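Local coordinates for protein diphthine synthase (Entamoeba histolytica, PDB 3I4T) that probably methylates the modified histidine of translation elongation factor 2 with S-adenosylmethionine as methyl donor, a step of diphthamide synthesis, at residues Cys47-Leu59 and Ile89-Val103. Numbering follows the deposited sequence.
Sequences CDLVFLEHYTAIL and ILEPAKTKNVALLVV
Leu49 pairs with Val98 and Phe51 with Leu100 where strands 49-52 and 97-102 lie side by side and parallel, their directions 20° apart. The backbone bonds alternate in direction between the strands: Ala99 N donates to Leu49 O, Phe51 N returns a nearly straight bond to Ala99 O at 2.7 Å, then Leu101 N reaches Phe51 O and Glu53 N closes on Leu101 O. At the start, Asp48 N binds Asn97 O at 2.9 Å, while Asp48 OD1 turns back to take a weak bond from Asn97 N, 3.3 Å away.

These are neighbouring strands of the parallel sheet in the N-terminal part of a tetrapyrrole methylase fold, with strand 75-76 bonded to the far edge of 49-52 and strand 22-27 to that of 97-102.

Apolar side chains pack on both faces. On the face of Leu49 and Phe51, Ile89 lies over one side of the Phe51 ring, its CG1 4.1 Å from the centroid in a CH-pi contact, and Val98 CG1 meets the ring obliquely. With Phe51 CG anti to the carbonyl carbon (chi1 -66°) and the ring turned by chi2 of -100°, Ala99 O comes to the ring edge, in plane. Leu49 CD1 presses on Pro92 CB at 3.5 Å. On the other face Leu101 CD1 touches Val50 CG1 at 3.7 Å, and Leu52 CD2 meets Leu101 CB; helix 63-70 covers this side through Leu66 and Tyr70.

Beyond the strands, Val103 CG2 wedges against the 3-10 turn 54-58, 3.3 Å from Thr56 CA, with Ile58 and Leu59 also touching it.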
ATOM      1  N   CYS A  47       7.552  19.325 -16.152  1.00 51.15           N
ATOM      2  CA  CYS A  47       8.675  18.591 -16.731  1.00 51.51           C
ATOM      3  C   CYS A  47       8.850  18.854 -18.211  1.00 52.15           C
ATOM      4  O   CYS A  47       7.879  19.116 -18.919  1.00 52.46           O
ATOM      5  CB  CYS A  47       8.522  17.086 -16.497  1.00 51.36           C
ATOM      6  SG  CYS A  47       9.123  16.556 -14.895  1.00 50.11           S
ATOM      7  N   ASP A  48      10.090  18.762 -18.679  1.00 52.55           N
ATOM      8  CA  ASP A  48      10.381  18.965 -20.090  1.00 53.18           C
ATOM      9  C   ASP A  48      10.110  17.691 -20.887  1.00 53.36           C
ATOM     10  O   ASP A  48       9.744  17.757 -22.062  1.00 53.54           O
ATOM     11  CB  ASP A  48      11.828  19.430 -20.285  1.00 53.30           C
ATOM     12  CG  ASP A  48      12.217  20.552 -19.334  1.00 54.20           C
ATOM     13  OD1 ASP A  48      13.193  20.368 -18.572  1.00 54.99           O
ATOM     14  OD2 ASP A  48      11.541  21.609 -19.336  1.00 54.30           O
ATOM     15  N   LEU A  49      10.292  16.538 -20.249  1.00 53.31           N
ATOM     16  CA  LEU A  49      10.080  15.253 -20.912  1.00 53.36           C
ATOM     17  C   LEU A  49       9.302  14.323 -20.002  1.00 53.32           C
ATOM     18  O   LEU A  49       9.551  14.274 -18.796  1.00 53.45           O
ATOM     19  CB  LEU A  49      11.415  14.610 -21.300  1.00 53.46           C
ATOM     20  CG  LEU A  49      12.289  15.287 -22.366  1.00 54.31           C
ATOM     21  CD1 LEU A  49      13.733  14.871 -22.188  1.00 55.00           C
ATOM     22  CD2 LEU A  49      11.827  15.005 -23.808  1.00 54.92           C
ATOM     23  N   VAL A  50       8.359  13.587 -20.581  1.00 53.26           N
ATOM     24  CA  VAL A  50       7.499  12.704 -19.807  1.00 53.51           C
ATOM     25  C   VAL A  50       7.510  11.296 -20.390  1.00 54.00           C
ATOM     26  O   VAL A  50       7.101  11.078 -21.526  1.00 54.41           O
ATOM     27  CB  VAL A  50       6.048  13.234 -19.736  1.00 53.44           C
ATOM     28  CG1 VAL A  50       5.200  12.353 -18.814  1.00 53.12           C
ATOM     29  CG2 VAL A  50       6.024  14.679 -19.262  1.00 52.52           C
ATOM     30  N   PHE A  51       7.981  10.340 -19.606  1.00 54.56           N
ATOM     31  CA  PHE A  51       8.051   8.964 -20.058  1.00 55.14           C
ATOM     32  C   PHE A  51       7.014   8.114 -19.357  1.00 55.97           C
ATOM     33  O   PHE A  51       6.715   8.316 -18.174  1.00 55.70           O
ATOM     34  CB  PHE A  51       9.430   8.370 -19.802  1.00 54.88           C
ATOM     35  CG  PHE A  51      10.528   8.997 -20.607  1.00 54.81           C
ATOM     36  CD1 PHE A  51      10.997   8.379 -21.761  1.00 54.88           C
ATOM     37  CD2 PHE A  51      11.110  10.201 -20.202  1.00 54.55           C
ATOM     38  CE1 PHE A  51      12.030   8.957 -22.513  1.00 55.88           C
ATOM     39  CE2 PHE A  51      12.137  10.787 -20.934  1.00 54.87           C
ATOM     40  CZ  PHE A  51      12.603  10.163 -22.094  1.00 56.05           C
ATOM     41  N   LEU A  52       6.461   7.169 -20.109  1.00 57.00           N
ATOM     42  CA  LEU A  52       5.621   6.129 -19.553  1.00 57.99           C
ATOM     43  C   LEU A  52       6.349   4.808 -19.617  1.00 58.67           C
ATOM     44  O   LEU A  52       6.849   4.413 -20.674  1.00 58.87           O
ATOM     45  CB  LEU A  52       4.326   5.998 -20.342  1.00 58.03           C
ATOM     46  CG  LEU A  52       3.174   6.959 -20.072  1.00 58.98           C
ATOM     47  CD1 LEU A  52       2.124   6.755 -21.137  1.00 60.21           C
ATOM     48  CD2 LEU A  52       2.561   6.727 -18.708  1.00 60.26           C
ATOM     49  N   GLU A  53       6.415   4.139 -18.474  1.00 59.60           N
ATOM     50  CA  GLU A  53       6.731   2.723 -18.418  1.00 60.61           C
ATOM     51  C   GLU A  53       5.703   1.977 -19.283  1.00 61.12           C
ATOM     52  O   GLU A  53       4.508   2.180 -19.131  1.00 60.94           O
ATOM     53  CB  GLU A  53       6.652   2.264 -16.966  1.00 60.62           C
ATOM     54  CG  GLU A  53       7.013   0.824 -16.725  1.00 61.53           C
ATOM     55  CD  GLU A  53       6.580   0.348 -15.352  1.00 62.99           C
ATOM     56  OE1 GLU A  53       5.421   0.617 -14.939  1.00 62.43           O
ATOM     57  OE2 GLU A  53       7.407  -0.313 -14.691  1.00 64.65           O
ATOM     58  N   HIS A  54       6.170   1.131 -20.200  1.00 62.07           N
ATOM     59  CA  HIS A  54       5.273   0.421 -21.125  1.00 62.85           C
ATOM     60  C   HIS A  54       4.142  -0.310 -20.394  1.00 62.97           C
ATOM     61  O   HIS A  54       3.028  -0.438 -20.922  1.00 62.87           O
ATOM     62  CB  HIS A  54       6.058  -0.563 -21.998  1.00 63.20           C
ATOM     63  CG  HIS A  54       6.494  -1.792 -21.270  1.00 64.56           C
ATOM     64  ND1 HIS A  54       7.648  -1.840 -20.519  1.00 65.93           N
ATOM     65  CD2 HIS A  54       5.916  -3.013 -21.154  1.00 66.03           C
ATOM     66  CE1 HIS A  54       7.771  -3.041 -19.981  1.00 66.69           C
ATOM     67  NE2 HIS A  54       6.732  -3.770 -20.349  1.00 67.21           N
ATOM     68  N   TYR A  55       4.447  -0.774 -19.179  1.00 63.19           N
ATOM     69  CA  TYR A  55       3.485  -1.451 -18.304  1.00 63.43           C
ATOM     70  C   TYR A  55       2.211  -0.634 -18.114  1.00 63.34           C
ATOM     71  O   TYR A  55       1.180  -1.174 -17.690  1.00 63.39           O
ATOM     72  CB  TYR A  55       4.110  -1.751 -16.937  1.00 63.50           C
ATOM     73  CG  TYR A  55       5.094  -2.902 -16.929  1.00 64.41           C
ATOM     74  CD1 TYR A  55       4.670  -4.213 -17.152  1.00 65.21           C
ATOM     75  CD2 TYR A  55       6.447  -2.686 -16.682  1.00 65.22           C
ATOM     76  CE1 TYR A  55       5.577  -5.276 -17.142  1.00 65.70           C
ATOM     77  CE2 TYR A  55       7.362  -3.744 -16.665  1.00 65.61           C
ATOM     78  CZ  TYR A  55       6.919  -5.032 -16.897  1.00 65.73           C
ATOM     79  OH  TYR A  55       7.815  -6.078 -16.882  1.00 65.78           O
ATOM     80  N   THR A  56       2.297   0.659 -18.442  1.00 63.15           N
ATOM     81  CA  THR A  56       1.184   1.611 -18.308  1.00 62.77           C
ATOM     82  C   THR A  56       0.082   1.437 -19.357  1.00 62.57           C
ATOM     83  O   THR A  56      -1.012   1.981 -19.199  1.00 62.72           O
ATOM     84  CB  THR A  56       1.667   3.087 -18.294  1.00 62.87           C
ATOM     85  OG1 THR A  56       2.427   3.365 -19.478  1.00 62.69           O
ATOM     86  CG2 THR A  56       2.524   3.376 -17.053  1.00 63.13           C
ATOM     87  N   ALA A  57       0.369   0.681 -20.415  1.00 62.35           N
ATOM     88  CA  ALA A  57      -0.632   0.350 -21.434  1.00 62.03           C
ATOM     89  C   ALA A  57      -1.861  -0.372 -20.843  1.00 61.71           C
ATOM     90  O   ALA A  57      -2.951  -0.345 -21.431  1.00 61.89           O
ATOM     91  CB  ALA A  57       0.002  -0.474 -22.567  1.00 61.89           C
ATOM     92  N   ILE A  58      -1.683  -0.994 -19.675  1.00 61.06           N
ATOM     93  CA  ILE A  58      -2.777  -1.673 -18.969  1.00 60.46           C
ATOM     94  C   ILE A  58      -3.848  -0.720 -18.413  1.00 60.04           C
ATOM     95  O   ILE A  58      -4.993  -1.130 -18.209  1.00 60.14           O
ATOM     96  CB  ILE A  58      -2.252  -2.645 -17.857  1.00 60.59           C
ATOM     97  CG1 ILE A  58      -3.311  -3.696 -17.500  1.00 60.63           C
ATOM     98  CG2 ILE A  58      -1.769  -1.891 -16.613  1.00 60.33           C
ATOM     99  CD1 ILE A  58      -3.763  -4.549 -18.678  1.00 60.54           C
ATOM    100  N   LEU A  59      -3.479   0.540 -18.179  1.00 59.33           N
ATOM    101  CA  LEU A  59      -4.434   1.558 -17.748  1.00 58.66           C
ATOM    102  C   LEU A  59      -5.584   1.749 -18.751  1.00 58.54           C
ATOM    103  O   LEU A  59      -5.404   1.619 -19.966  1.00 58.16           O
ATOM    104  CB  LEU A  59      -3.731   2.890 -17.476  1.00 58.42           C
ATOM    105  CG  LEU A  59      -2.952   3.041 -16.165  1.00 58.24           C
ATOM    106  CD1 LEU A  59      -2.247   4.383 -16.104  1.00 57.08           C
ATOM    107  CD2 LEU A  59      -3.857   2.880 -14.963  1.00 57.77           C
ATOM    108  N   ILE A  89      15.981   7.958 -20.619  1.00 69.81           N
ATOM    109  CA  ILE A  89      15.275   8.631 -19.537  1.00 68.66           C
ATOM    110  C   ILE A  89      16.245   9.399 -18.637  1.00 67.66           C
ATOM    111  O   ILE A  89      15.926  10.484 -18.156  1.00 67.29           O
ATOM    112  CB  ILE A  89      14.455   7.622 -18.693  1.00 68.80           C
ATOM    113  CG1 ILE A  89      13.744   6.619 -19.607  1.00 69.09           C
ATOM    114  CG2 ILE A  89      13.444   8.347 -17.797  1.00 68.72           C
ATOM    115  CD1 ILE A  89      13.611   5.221 -19.019  1.00 70.20           C
ATOM    116  N   LEU A  90      17.433   8.838 -18.429  1.00 66.74           N
ATOM    117  CA  LEU A  90      18.362   9.366 -17.431  1.00 66.09           C
ATOM    118  C   LEU A  90      19.360  10.378 -17.969  1.00 65.76           C
ATOM    119  O   LEU A  90      19.777  11.282 -17.244  1.00 65.82           O
ATOM    120  CB  LEU A  90      19.105   8.229 -16.730  1.00 65.99           C
ATOM    121  CG  LEU A  90      18.283   7.211 -15.942  1.00 65.64           C
ATOM    122  CD1 LEU A  90      19.220   6.367 -15.117  1.00 65.30           C
ATOM    123  CD2 LEU A  90      17.247   7.885 -15.046  1.00 65.53           C
ATOM    124  N   GLU A  91      19.754  10.213 -19.230  1.00 65.26           N
ATOM    125  CA  GLU A  91      20.670  11.148 -19.883  1.00 64.52           C
ATOM    126  C   GLU A  91      20.133  12.570 -19.970  1.00 63.61           C
ATOM    127  O   GLU A  91      20.860  13.508 -19.641  1.00 63.57           O
ATOM    128  CB  GLU A  91      21.107  10.632 -21.258  1.00 64.90           C
ATOM    129  CG  GLU A  91      22.273   9.660 -21.183  1.00 66.03           C
ATOM    130  CD  GLU A  91      23.428  10.201 -20.347  1.00 67.41           C
ATOM    131  OE1 GLU A  91      23.670  11.434 -20.385  1.00 68.11           O
ATOM    132  OE2 GLU A  91      24.090   9.396 -19.653  1.00 67.51           O
ATOM    133  N   PRO A  92      18.860  12.739 -20.403  1.00 62.71           N
ATOM    134  CA  PRO A  92      18.203  14.043 -20.291  1.00 61.95           C
ATOM    135  C   PRO A  92      18.114  14.534 -18.847  1.00 61.31           C
ATOM    136  O   PRO A  92      18.374  15.707 -18.586  1.00 60.95           O
ATOM    137  CB  PRO A  92      16.799  13.768 -20.824  1.00 61.80           C
ATOM    138  CG  PRO A  92      16.961  12.641 -21.734  1.00 62.14           C
ATOM    139  CD  PRO A  92      18.017  11.778 -21.139  1.00 62.38           C
ATOM    140  N   ALA A  93      17.757  13.631 -17.930  1.00 61.10           N
ATOM    141  CA  ALA A  93      17.579  13.947 -16.500  1.00 60.83           C
ATOM    142  C   ALA A  93      18.834  14.521 -15.855  1.00 60.74           C
ATOM    143  O   ALA A  93      18.768  15.166 -14.816  1.00 60.43           O
ATOM    144  CB  ALA A  93      17.112  12.719 -15.739  1.00 60.57           C
ATOM    145  N   LYS A  94      19.977  14.276 -16.489  1.00 60.99           N
ATOM    146  CA  LYS A  94      21.243  14.852 -16.070  1.00 61.29           C
ATOM    147  C   LYS A  94      21.223  16.382 -16.183  1.00 61.08           C
ATOM    148  O   LYS A  94      22.026  17.059 -15.538  1.00 60.98           O
ATOM    149  CB  LYS A  94      22.378  14.261 -16.904  1.00 61.53           C
ATOM    150  CG  LYS A  94      23.632  13.932 -16.106  1.00 62.91           C
ATOM    151  CD  LYS A  94      24.330  12.686 -16.654  1.00 65.06           C
ATOM    152  CE  LYS A  94      25.118  12.975 -17.937  1.00 66.60           C
ATOM    153  NZ  LYS A  94      25.673  11.726 -18.556  1.00 67.12           N
ATOM    154  N   THR A  95      20.291  16.916 -16.983  1.00 60.75           N
ATOM    155  CA  THR A  95      20.190  18.365 -17.220  1.00 60.35           C
ATOM    156  C   THR A  95      18.776  18.967 -17.099  1.00 59.88           C
ATOM    157  O   THR A  95      18.626  20.127 -16.695  1.00 60.05           O
ATOM    158  CB  THR A  95      20.774  18.746 -18.596  1.00 60.52           C
ATOM    159  OG1 THR A  95      20.256  17.860 -19.599  1.00 60.39           O
ATOM    160  CG2 THR A  95      22.316  18.672 -18.571  1.00 60.56           C
ATOM    161  N   LYS A  96      17.751  18.185 -17.437  1.00 58.93           N
ATOM    162  CA  LYS A  96      16.363  18.670 -17.467  1.00 57.81           C
ATOM    163  C   LYS A  96      15.470  17.917 -16.488  1.00 56.62           C
ATOM    164  O   LYS A  96      15.764  16.781 -16.123  1.00 56.16           O
ATOM    165  CB  LYS A  96      15.787  18.501 -18.874  1.00 58.22           C
ATOM    166  CG  LYS A  96      16.544  19.240 -19.967  1.00 59.74           C
ATOM    167  CD  LYS A  96      16.272  18.628 -21.324  1.00 61.71           C
ATOM    168  CE  LYS A  96      17.534  18.638 -22.178  1.00 63.28           C
ATOM    169  NZ  LYS A  96      17.538  17.526 -23.181  1.00 64.06           N
ATOM    170  N   ASN A  97      14.371  18.554 -16.080  1.00 55.36           N
ATOM    171  CA  ASN A  97      13.319  17.883 -15.308  1.00 53.89           C
ATOM    172  C   ASN A  97      12.593  16.847 -16.158  1.00 52.69           C
ATOM    173  O   ASN A  97      11.917  17.183 -17.129  1.00 52.90           O
ATOM    174  CB  ASN A  97      12.315  18.888 -14.752  1.00 54.10           C
ATOM    175  CG  ASN A  97      12.948  19.884 -13.813  1.00 54.61           C
ATOM    176  OD1 ASN A  97      13.378  19.537 -12.713  1.00 56.88           O
ATOM    177  ND2 ASN A  97      13.013  21.137 -14.242  1.00 55.16           N
ATOM    178  N   VAL A  98      12.754  15.585 -15.777  1.00 50.94           N
ATOM    179  CA  VAL A  98      12.218  14.450 -16.506  1.00 49.11           C
ATOM    180  C   VAL A  98      11.236  13.718 -15.591  1.00 48.31           C
ATOM    181  O   VAL A  98      11.480  13.586 -14.392  1.00 47.84           O
ATOM    182  CB  VAL A  98      13.358  13.495 -16.951  1.00 49.07           C
ATOM    183  CG1 VAL A  98      12.812  12.198 -17.550  1.00 47.93           C
ATOM    184  CG2 VAL A  98      14.292  14.198 -17.939  1.00 48.79           C
ATOM    185  N   ALA A  99      10.121  13.268 -16.158  1.00 47.03           N
ATOM    186  CA  ALA A  99       9.121  12.523 -15.399  1.00 46.09           C
ATOM    187  C   ALA A  99       9.007  11.106 -15.933  1.00 45.26           C
ATOM    188  O   ALA A  99       8.958  10.892 -17.150  1.00 45.12           O
ATOM    189  CB  ALA A  99       7.773  13.215 -15.462  1.00 46.06           C
ATOM    190  N   LEU A 100       8.999  10.143 -15.019  1.00 44.06           N
ATOM    191  CA  LEU A 100       8.711   8.757 -15.357  1.00 43.10           C
ATOM    192  C   LEU A 100       7.410   8.340 -14.692  1.00 42.56           C
ATOM    193  O   LEU A 100       7.270   8.422 -13.480  1.00 42.33           O
ATOM    194  CB  LEU A 100       9.856   7.828 -14.942  1.00 42.75           C
ATOM    195  CG  LEU A 100       9.621   6.316 -15.110  1.00 42.64           C
ATOM    196  CD1 LEU A 100       9.271   5.918 -16.560  1.00 42.22           C
ATOM    197  CD2 LEU A 100      10.821   5.529 -14.608  1.00 41.67           C
ATOM    198  N   LEU A 101       6.467   7.883 -15.501  1.00 42.40           N
ATOM    199  CA  LEU A 101       5.148   7.526 -15.020  1.00 42.28           C
ATOM    200  C   LEU A 101       4.985   6.008 -14.943  1.00 42.40           C
ATOM    201  O   LEU A 101       5.250   5.296 -15.912  1.00 42.72           O
ATOM    202  CB  LEU A 101       4.083   8.137 -15.930  1.00 42.30           C
ATOM    203  CG  LEU A 101       4.135   9.635 -16.251  1.00 41.85           C
ATOM    204  CD1 LEU A 101       2.874  10.060 -16.984  1.00 39.32           C
ATOM    205  CD2 LEU A 101       4.325  10.457 -14.985  1.00 40.90           C
ATOM    206  N   VAL A 102       4.557   5.518 -13.784  1.00 42.28           N
ATOM    207  CA  VAL A 102       4.440   4.077 -13.546  1.00 42.28           C
ATOM    208  C   VAL A 102       3.046   3.761 -13.030  1.00 42.51           C
ATOM    209  O   VAL A 102       2.454   4.580 -12.333  1.00 42.20           O
ATOM    210  CB  VAL A 102       5.516   3.554 -12.545  1.00 42.01           C
ATOM    211  CG1 VAL A 102       6.912   3.913 -13.007  1.00 41.85           C
ATOM    212  CG2 VAL A 102       5.290   4.093 -11.139  1.00 42.24           C
ATOM    213  N   VAL A 103       2.525   2.590 -13.394  1.00 43.28           N
ATOM    214  CA  VAL A 103       1.227   2.104 -12.901  1.00 44.06           C
ATOM    215  C   VAL A 103       1.307   1.838 -11.406  1.00 44.79           C
ATOM    216  O   VAL A 103       2.254   1.218 -10.937  1.00 44.77           O
ATOM    217  CB  VAL A 103       0.794   0.784 -13.605  1.00 44.20           C
ATOM    218  CG1 VAL A 103      -0.565   0.281 -13.072  1.00 43.75           C
ATOM    219  CG2 VAL A 103       0.707   0.987 -15.086  1.00 43.78           C
TER